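Local coordinates for beta-lactamase (Klebsiella pneumoniae, PDB 6KBY), which probably hydrolyses beta-lactams to substituted beta-amino acids, as a class C enzyme, and here holds AMP in its active-site pocket, at residues 79-84 with 162-167; 235-240 with 343-348. One frame throughout, in Å; residues are numbered along the deposited sequence.

Contact 1: 79-84 with 162-167; sequences TLASYA and GLLGMI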
ATOM      1  N   THR A  79       8.396   0.887  -3.948  1.00  7.10           N
ATOM      2  CA  THR A  79       8.715   0.668  -5.354  1.00  7.40           C
ATOM      3  C   THR A  79       9.720   1.700  -5.848  1.00  7.19           C
ATOM      4  O   THR A  79      10.645   1.366  -6.594  1.00  7.27           O
ATOM      5  CB  THR A  79       7.437   0.669  -6.199  1.00  7.49           C
ATOM      6  OG1 THR A  79       6.558  -0.368  -5.742  1.00  7.41           O
ATOM      7  CG2 THR A  79       7.758   0.407  -7.667  1.00  9.14           C
ATOM      8  N   LEU A  80       9.581   2.952  -5.405  1.00  7.20           N
ATOM      9  CA  LEU A  80      10.549   3.977  -5.786  1.00  7.55           C
ATOM     10  C   LEU A  80      11.932   3.677  -5.223  1.00  7.61           C
ATOM     11  O   LEU A  80      12.936   3.809  -5.933  1.00  8.23           O
ATOM     12  CB  LEU A  80      10.067   5.357  -5.337  1.00  8.38           C
ATOM     13  CG  LEU A  80      10.931   6.500  -5.882  1.00  8.32           C
ATOM     14  CD1 LEU A  80      10.732   6.672  -7.386  1.00  9.77           C
ATOM     15  CD2 LEU A  80      10.651   7.800  -5.139  1.00  8.19           C
ATOM     16  N   ALA A  81      12.009   3.278  -3.952  1.00  7.25           N
ATOM     17  CA  ALA A  81      13.305   2.920  -3.378  1.00  7.41           C
ATOM     18  C   ALA A  81      13.922   1.737  -4.107  1.00  7.43           C
ATOM     19  O   ALA A  81      15.135   1.710  -4.356  1.00  8.04           O
ATOM     20  CB  ALA A  81      13.149   2.609  -1.890  1.00  9.29           C
ATOM     21  N   SER A  82      13.100   0.748  -4.460  1.00  7.63           N
ATOM     22  CA  SER A  82      13.590  -0.403  -5.200  1.00  8.60           C
ATOM     23  C   SER A  82      14.072   0.008  -6.587  1.00  8.17           C
ATOM     24  O   SER A  82      15.098  -0.491  -7.072  1.00  9.17           O
ATOM     25  CB  SER A  82      12.476  -1.443  -5.281  1.00  8.48           C
ATOM     26  OG  SER A  82      12.940  -2.623  -5.890  1.00  8.14           O
ATOM     27  N   TYR A  83      13.355   0.932  -7.233  1.00  8.68           N
ATOM     28  CA  TYR A  83      13.790   1.446  -8.525  1.00  9.19           C
ATOM     29  C   TYR A  83      15.130   2.159  -8.406  1.00  8.71           C
ATOM     30  O   TYR A  83      16.031   1.951  -9.227  1.00 10.07           O
ATOM     31  CB  TYR A  83      12.713   2.373  -9.084  1.00  9.89           C
ATOM     32  CG  TYR A  83      13.041   2.986 -10.422  1.00 10.68           C
ATOM     33  CD1 TYR A  83      13.027   2.221 -11.580  1.00 15.09           C
ATOM     34  CD2 TYR A  83      13.332   4.338 -10.532  1.00 13.00           C
ATOM     35  CE1 TYR A  83      13.318   2.785 -12.811  1.00 17.35           C
ATOM     36  CE2 TYR A  83      13.622   4.909 -11.757  1.00 15.51           C
ATOM     37  CZ  TYR A  83      13.611   4.128 -12.889  1.00 16.60           C
ATOM     38  OH  TYR A  83      13.897   4.689 -14.114  1.00 21.75           O
ATOM     39  N   ALA A  84      15.294   2.981  -7.371  1.00  8.65           N
ATOM     40  CA  ALA A  84      16.587   3.614  -7.141  1.00  9.08           C
ATOM     41  C   ALA A  84      17.671   2.571  -6.905  1.00  9.47           C
ATOM     42  O   ALA A  84      18.806   2.719  -7.380  1.00 10.57           O
ATOM     43  CB  ALA A  84      16.491   4.574  -5.957  1.00  9.79           C
ATOM     44  N   GLY A 162       8.188   7.713   5.346  1.00  7.50           N
ATOM     45  CA  GLY A 162       8.546   9.017   4.822  1.00  7.79           C
ATOM     46  C   GLY A 162      10.018   9.117   4.483  1.00  7.87           C
ATOM     47  O   GLY A 162      10.389   9.600   3.411  1.00  7.86           O
ATOM     48  N   LEU A 163      10.881   8.653   5.395  1.00  7.36           N
ATOM     49  CA  LEU A 163      12.316   8.678   5.131  1.00  7.46           C
ATOM     50  C   LEU A 163      12.681   7.796   3.951  1.00  7.56           C
ATOM     51  O   LEU A 163      13.536   8.167   3.142  1.00  7.79           O
ATOM     52  CB  LEU A 163      13.099   8.247   6.370  1.00  7.52           C
ATOM     53  CG  LEU A 163      13.031   9.228   7.537  1.00  9.66           C
ATOM     54  CD1 LEU A 163      13.813   8.709   8.737  1.00 10.11           C
ATOM     55  CD2 LEU A 163      13.526  10.614   7.125  1.00 14.68           C
ATOM     56  N   LEU A 164      12.065   6.616   3.846  1.00  7.37           N
ATOM     57  CA  LEU A 164      12.343   5.731   2.720  1.00  7.53           C
ATOM     58  C   LEU A 164      12.105   6.440   1.394  1.00  7.26           C
ATOM     59  O   LEU A 164      12.961   6.423   0.498  1.00  7.62           O
ATOM     60  CB  LEU A 164      11.475   4.475   2.816  1.00  7.49           C
ATOM     61  CG  LEU A 164      11.631   3.465   1.679  1.00  7.71           C
ATOM     62  CD1 LEU A 164      12.969   2.741   1.798  1.00  8.77           C
ATOM     63  CD2 LEU A 164      10.455   2.489   1.671  1.00  8.16           C
ATOM     64  N   GLY A 165      10.931   7.053   1.243  1.00  7.26           N
ATOM     65  CA  GLY A 165      10.615   7.722  -0.009  1.00  8.48           C
ATOM     66  C   GLY A 165      11.457   8.960  -0.239  1.00  8.43           C
ATOM     67  O   GLY A 165      11.873   9.242  -1.365  1.00  8.79           O
ATOM     68  N   MET A 166      11.711   9.720   0.823  1.00  8.82           N
ATOM     69  CA  MET A 166      12.542  10.915   0.716  1.00  9.51           C
ATOM     70  C   MET A 166      13.941  10.564   0.225  1.00  8.75           C
ATOM     71  O   MET A 166      14.487  11.226  -0.668  1.00  9.37           O
ATOM     72  CB  MET A 166      12.599  11.591   2.084  1.00 10.98           C
ATOM     73  CG  MET A 166      13.361  12.901   2.144  1.00 13.40           C
ATOM     74  SD  MET A 166      13.571  13.441   3.855  1.00 15.19           S
ATOM     75  CE  MET A 166      15.016  12.497   4.313  1.00 15.85           C
ATOM     76  N   ILE A 167      14.537   9.522   0.807  1.00  8.14           N
ATOM     77  CA  ILE A 167      15.875   9.094   0.412  1.00  8.82           C
ATOM     78  C   ILE A 167      15.871   8.591  -1.023  1.00  8.09           C
ATOM     79  O   ILE A 167      16.772   8.904  -1.811  1.00  8.98           O
ATOM     80  CB  ILE A 167      16.381   8.025   1.395  1.00  8.70           C
ATOM     81  CG1 ILE A 167      16.713   8.662   2.744  1.00  9.37           C
ATOM     82  CG2 ILE A 167      17.592   7.295   0.837  1.00  9.18           C
ATOM     83  CD1 ILE A 167      16.898   7.649   3.861  1.00  9.93           C
TER

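Contact 2: 235-240 with 343-348; sequences SDLLRY and VMLANK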
ATOM      1  N   SER A 235      -9.079   0.509 -11.297  1.00  7.88           N
ATOM      2  CA  SER A 235      -8.460   0.016 -12.525  1.00  8.44           C
ATOM      3  C   SER A 235      -6.958   0.268 -12.542  1.00  6.86           C
ATOM      4  O   SER A 235      -6.183  -0.603 -12.955  1.00  7.54           O
ATOM      5  CB  SER A 235      -9.135   0.658 -13.733  1.00  9.08           C
ATOM      6  OG  SER A 235     -10.475   0.210 -13.853  1.00 12.70           O
ATOM      7  N   ASP A 236      -6.527   1.457 -12.114  1.00  7.42           N
ATOM      8  CA  ASP A 236      -5.090   1.710 -12.031  1.00  7.54           C
ATOM      9  C   ASP A 236      -4.426   0.781 -11.024  1.00  7.37           C
ATOM     10  O   ASP A 236      -3.323   0.280 -11.268  1.00  7.35           O
ATOM     11  CB  ASP A 236      -4.803   3.166 -11.660  1.00  8.25           C
ATOM     12  CG  ASP A 236      -4.635   4.068 -12.873  1.00  8.04           C
ATOM     13  OD1 ASP A 236      -5.091   3.702 -13.981  1.00 10.55           O
ATOM     14  OD2 ASP A 236      -4.058   5.167 -12.706  1.00  9.53           O
ATOM     15  N   LEU A 237      -5.066   0.558  -9.876  1.00  7.71           N
ATOM     16  CA  LEU A 237      -4.470  -0.353  -8.907  1.00  7.76           C
ATOM     17  C   LEU A 237      -4.474  -1.790  -9.396  1.00  7.39           C
ATOM     18  O   LEU A 237      -3.561  -2.550  -9.067  1.00  7.52           O
ATOM     19  CB  LEU A 237      -5.155  -0.246  -7.552  1.00  7.51           C
ATOM     20  CG  LEU A 237      -4.775   0.990  -6.748  1.00  8.24           C
ATOM     21  CD1 LEU A 237      -5.611   1.052  -5.476  1.00  8.36           C
ATOM     22  CD2 LEU A 237      -3.285   1.016  -6.414  1.00  8.62           C
ATOM     23  N   LEU A 238      -5.476  -2.190 -10.181  1.00  7.00           N
ATOM     24  CA  LEU A 238      -5.417  -3.534 -10.742  1.00  7.25           C
ATOM     25  C   LEU A 238      -4.251  -3.660 -11.714  1.00  6.97           C
ATOM     26  O   LEU A 238      -3.589  -4.703 -11.767  1.00  7.63           O
ATOM     27  CB  LEU A 238      -6.738  -3.917 -11.402  1.00  8.53           C
ATOM     28  CG  LEU A 238      -6.898  -5.415 -11.691  1.00  8.97           C
ATOM     29  CD1 LEU A 238      -6.950  -6.222 -10.396  1.00  9.86           C
ATOM     30  CD2 LEU A 238      -8.130  -5.674 -12.543  1.00  9.46           C
ATOM     31  N   ARG A 239      -3.976  -2.606 -12.484  1.00  7.13           N
ATOM     32  CA  ARG A 239      -2.791  -2.614 -13.336  1.00  8.06           C
ATOM     33  C   ARG A 239      -1.521  -2.756 -12.501  1.00  7.44           C
ATOM     34  O   ARG A 239      -0.612  -3.516 -12.852  1.00  7.59           O
ATOM     35  CB  ARG A 239      -2.749  -1.342 -14.181  1.00  9.33           C
ATOM     36  CG  ARG A 239      -1.589  -1.311 -15.149  1.00 11.09           C
ATOM     37  CD  ARG A 239      -1.623  -0.128 -16.109  1.00 11.78           C
ATOM     38  NE  ARG A 239      -0.375  -0.083 -16.859  1.00 12.34           N
ATOM     39  CZ  ARG A 239      -0.157  -0.753 -17.986  1.00 12.22           C
ATOM     40  NH1 ARG A 239      -1.113  -1.509 -18.514  1.00 14.59           N
ATOM     41  NH2 ARG A 239       1.023  -0.670 -18.587  1.00 16.20           N
ATOM     42  N   TYR A 240      -1.459  -2.048 -11.373  1.00  7.30           N
ATOM     43  CA  TYR A 240      -0.323  -2.151 -10.457  1.00  7.34           C
ATOM     44  C   TYR A 240      -0.167  -3.576  -9.948  1.00  7.07           C
ATOM     45  O   TYR A 240       0.955  -4.094  -9.852  1.00  7.43           O
ATOM     46  CB  TYR A 240      -0.580  -1.203  -9.294  1.00  7.69           C
ATOM     47  CG  TYR A 240       0.475  -1.010  -8.228  1.00  7.73           C
ATOM     48  CD1 TYR A 240       1.768  -0.600  -8.538  1.00  8.26           C
ATOM     49  CD2 TYR A 240       0.128  -1.128  -6.890  1.00  7.89           C
ATOM     50  CE1 TYR A 240       2.698  -0.349  -7.539  1.00  9.06           C
ATOM     51  CE2 TYR A 240       1.039  -0.881  -5.892  1.00  7.82           C
ATOM     52  CZ  TYR A 240       2.323  -0.492  -6.222  1.00  7.64           C
ATOM     53  OH  TYR A 240       3.244  -0.210  -5.235  1.00  8.93           O
ATOM     54  N   VAL A 343      -8.375  -5.757  -5.631  1.00  6.19           N
ATOM     55  CA  VAL A 343      -8.330  -4.416  -5.070  1.00  6.89           C
ATOM     56  C   VAL A 343      -9.731  -4.112  -4.551  1.00  6.23           C
ATOM     57  O   VAL A 343     -10.707  -4.252  -5.295  1.00  6.87           O
ATOM     58  CB  VAL A 343      -7.954  -3.387  -6.153  1.00  7.25           C
ATOM     59  CG1 VAL A 343      -7.883  -1.987  -5.565  1.00  8.65           C
ATOM     60  CG2 VAL A 343      -6.654  -3.767  -6.846  1.00  8.12           C
ATOM     61  N   MET A 344      -9.839  -3.692  -3.290  1.00  6.23           N
ATOM     62  CA  MET A 344     -11.121  -3.296  -2.716  1.00  6.86           C
ATOM     63  C   MET A 344     -10.985  -1.874  -2.201  1.00  6.52           C
ATOM     64  O   MET A 344     -10.213  -1.632  -1.269  1.00  6.77           O
ATOM     65  CB  MET A 344     -11.506  -4.221  -1.564  1.00  6.88           C
ATOM     66  CG  MET A 344     -11.767  -5.654  -1.976  1.00  8.15           C
ATOM     67  SD  MET A 344     -11.739  -6.808  -0.589  1.00  9.21           S
ATOM     68  CE  MET A 344     -12.994  -6.116   0.489  1.00 10.30           C
ATOM     69  N   LEU A 345     -11.744  -0.948  -2.788  1.00  6.32           N
ATOM     70  CA  LEU A 345     -11.715   0.452  -2.392  1.00  6.55           C
ATOM     71  C   LEU A 345     -13.080   0.865  -1.863  1.00  6.49           C
ATOM     72  O   LEU A 345     -14.111   0.531  -2.455  1.00  7.31           O
ATOM     73  CB  LEU A 345     -11.356   1.348  -3.576  1.00  6.74           C
ATOM     74  CG  LEU A 345     -10.085   0.963  -4.330  1.00  7.08           C
ATOM     75  CD1 LEU A 345      -9.803   1.965  -5.431  1.00  8.49           C
ATOM     76  CD2 LEU A 345      -8.901   0.848  -3.384  1.00  7.66           C
ATOM     77  N   ALA A 346     -13.081   1.609  -0.760  1.00  6.89           N
ATOM     78  CA  ALA A 346     -14.303   2.098  -0.138  1.00  7.19           C
ATOM     79  C   ALA A 346     -14.086   3.524   0.342  1.00  6.46           C
ATOM     80  O   ALA A 346     -12.985   3.889   0.769  1.00  7.26           O
ATOM     81  CB  ALA A 346     -14.690   1.253   1.079  1.00  7.94           C
ATOM     82  N   ASN A 347     -15.159   4.319   0.308  1.00  7.32           N
ATOM     83  CA  ASN A 347     -15.143   5.669   0.871  1.00  8.20           C
ATOM     84  C   ASN A 347     -15.744   5.730   2.275  1.00  8.00           C
ATOM     85  O   ASN A 347     -16.409   6.704   2.667  1.00  9.15           O
ATOM     86  CB  ASN A 347     -15.744   6.705  -0.076  1.00  8.79           C
ATOM     87  CG  ASN A 347     -17.205   6.468  -0.368  1.00  8.28           C
ATOM     88  OD1 ASN A 347     -17.763   5.435   0.006  1.00  8.58           O
ATOM     89  ND2 ASN A 347     -17.832   7.417  -1.068  1.00  8.78           N
ATOM     90  N   LYS A 348     -15.492   4.681   3.051  1.00  8.77           N
ATOM     91  CA  LYS A 348     -15.603   4.711   4.498  1.00  9.15           C
ATOM     92  C   LYS A 348     -14.529   3.778   5.033  1.00  8.69           C
ATOM     93  O   LYS A 348     -14.236   2.748   4.418  1.00  9.80           O
ATOM     94  CB  LYS A 348     -16.991   4.284   4.989  1.00 11.25           C
ATOM     95  CG  LYS A 348     -17.118   4.250   6.509  1.00 14.03           C
ATOM     96  CD  LYS A 348     -18.550   4.049   6.957  1.00 14.58           C
ATOM     97  CE  LYS A 348     -19.328   5.345   6.890  1.00 17.41           C
ATOM     98  NZ  LYS A 348     -18.885   6.303   7.948  1.00 18.61           N
TER

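Contact 1: 79-84 with 162-167
Leu164 extends its CG away from its own backbone N (chi1 178°), and a second torsion of 72° then turns CD1 toward the methyl of Ala81. CD1 of Leu164 lies 3.7 Å from CB of Ala81. The branch carbon follows close behind, with CG of Leu164 4.0 Å from the same CB of Ala81. The alanine CB already points across to the other helix, so one leucine branch end meets one methyl.

Leu80 makes the second touch, and a looser one. Its chi1 of -172° swings CG away from the backbone N, and its CD2 comes 4.2 Å from O of Gly165. This is a methyl against a backbone carbonyl. Within the two segments the backbones are nearest at Ala81 and Gly165, whose CA atoms are 6.5 Å apart. Neither residue has more than a methyl for a side chain, which is consistent with this close approach. All four touching residues are buried, yet the two segments bury just 120 Å² between them.

The contact joins helix 72-86 to helix 158-171 in the helical region of this class C fold. Both helices begin at the AMP pocket: Ser71, the residue bound covalently to AMP, immediately precedes the first, and pocket residue Asn158 opens the second. The contact itself lies further along both helices, with the Leu164 side chain about 14 Å from the bound AMP. Leu80 and Ala81 also touch Ala168 one turn further along helix 158-171. Leu80 packs on Ala179 of helix 176-187, and Tyr83 lies on Met256 and Ala259 of helix 255-262.

Contact 2: 235-240 with 343-348
Helix 234-244 packs on strand 340-346, on one face of the antiparallel sheet. Leu237 supplies most of the helix side. Its CD1 rests over the adjoining ends of two strand side chains, 3.8 Å from CG1 of Val343 and 3.9 Å from CD2 of Leu345. The side chains of Leu237 and Val343 cross at about a right angle. CB of Leu237 also sits 3.8 Å from CG1 of Val343, so this valine branch meets both the base and the end of the leucine. CG2 of Val343 fits against the start of Leu238, 3.9 Å from its N and 4.3 Å from its CD1, and also touches CB of Leu237.

Val343 and Leu345 alternate along the strand, so both point to the helix-covered face. The axes of helix segment 235-240 and strand segment 343-346 come within 8.9 Å and run roughly antiparallel, at 152°. This is the helix-on-sheet layering of the class C beta-lactamase fold. Val343 has its CG1 anti to the backbone N (chi1 -179°), which spreads the two methyls over Leu237 and Leu238. Leu237 and Val343 both touch Ile332 of strand 328-335, and Leu238 rests on Ala38 and Thr40 of strand 34-41.

In the fold
Contact 1 closes before contact 2 opens along the chain, and their centres lie 22 Å apart on opposite sides of the chain's centre. Contact 1 joins two helices, and contact 2 sets a helix on the large antiparallel sheet. They share no helix or strand, but helices 72-86 and 234-244 meet between them. OG1 of Thr79 lies 3.4 Å from OH of Tyr240, at most a weak hydrogen bond, and the same OH is hydrogen-bonded to OG1 of Thr75. Helix 72-86 thus touches helix 158-171 on the helical side and helix 234-244 on the sheet side. The AMP pocket takes Ser71 and Asn158 from the helix starts of contact 1, and Ser324 from strand 317-325.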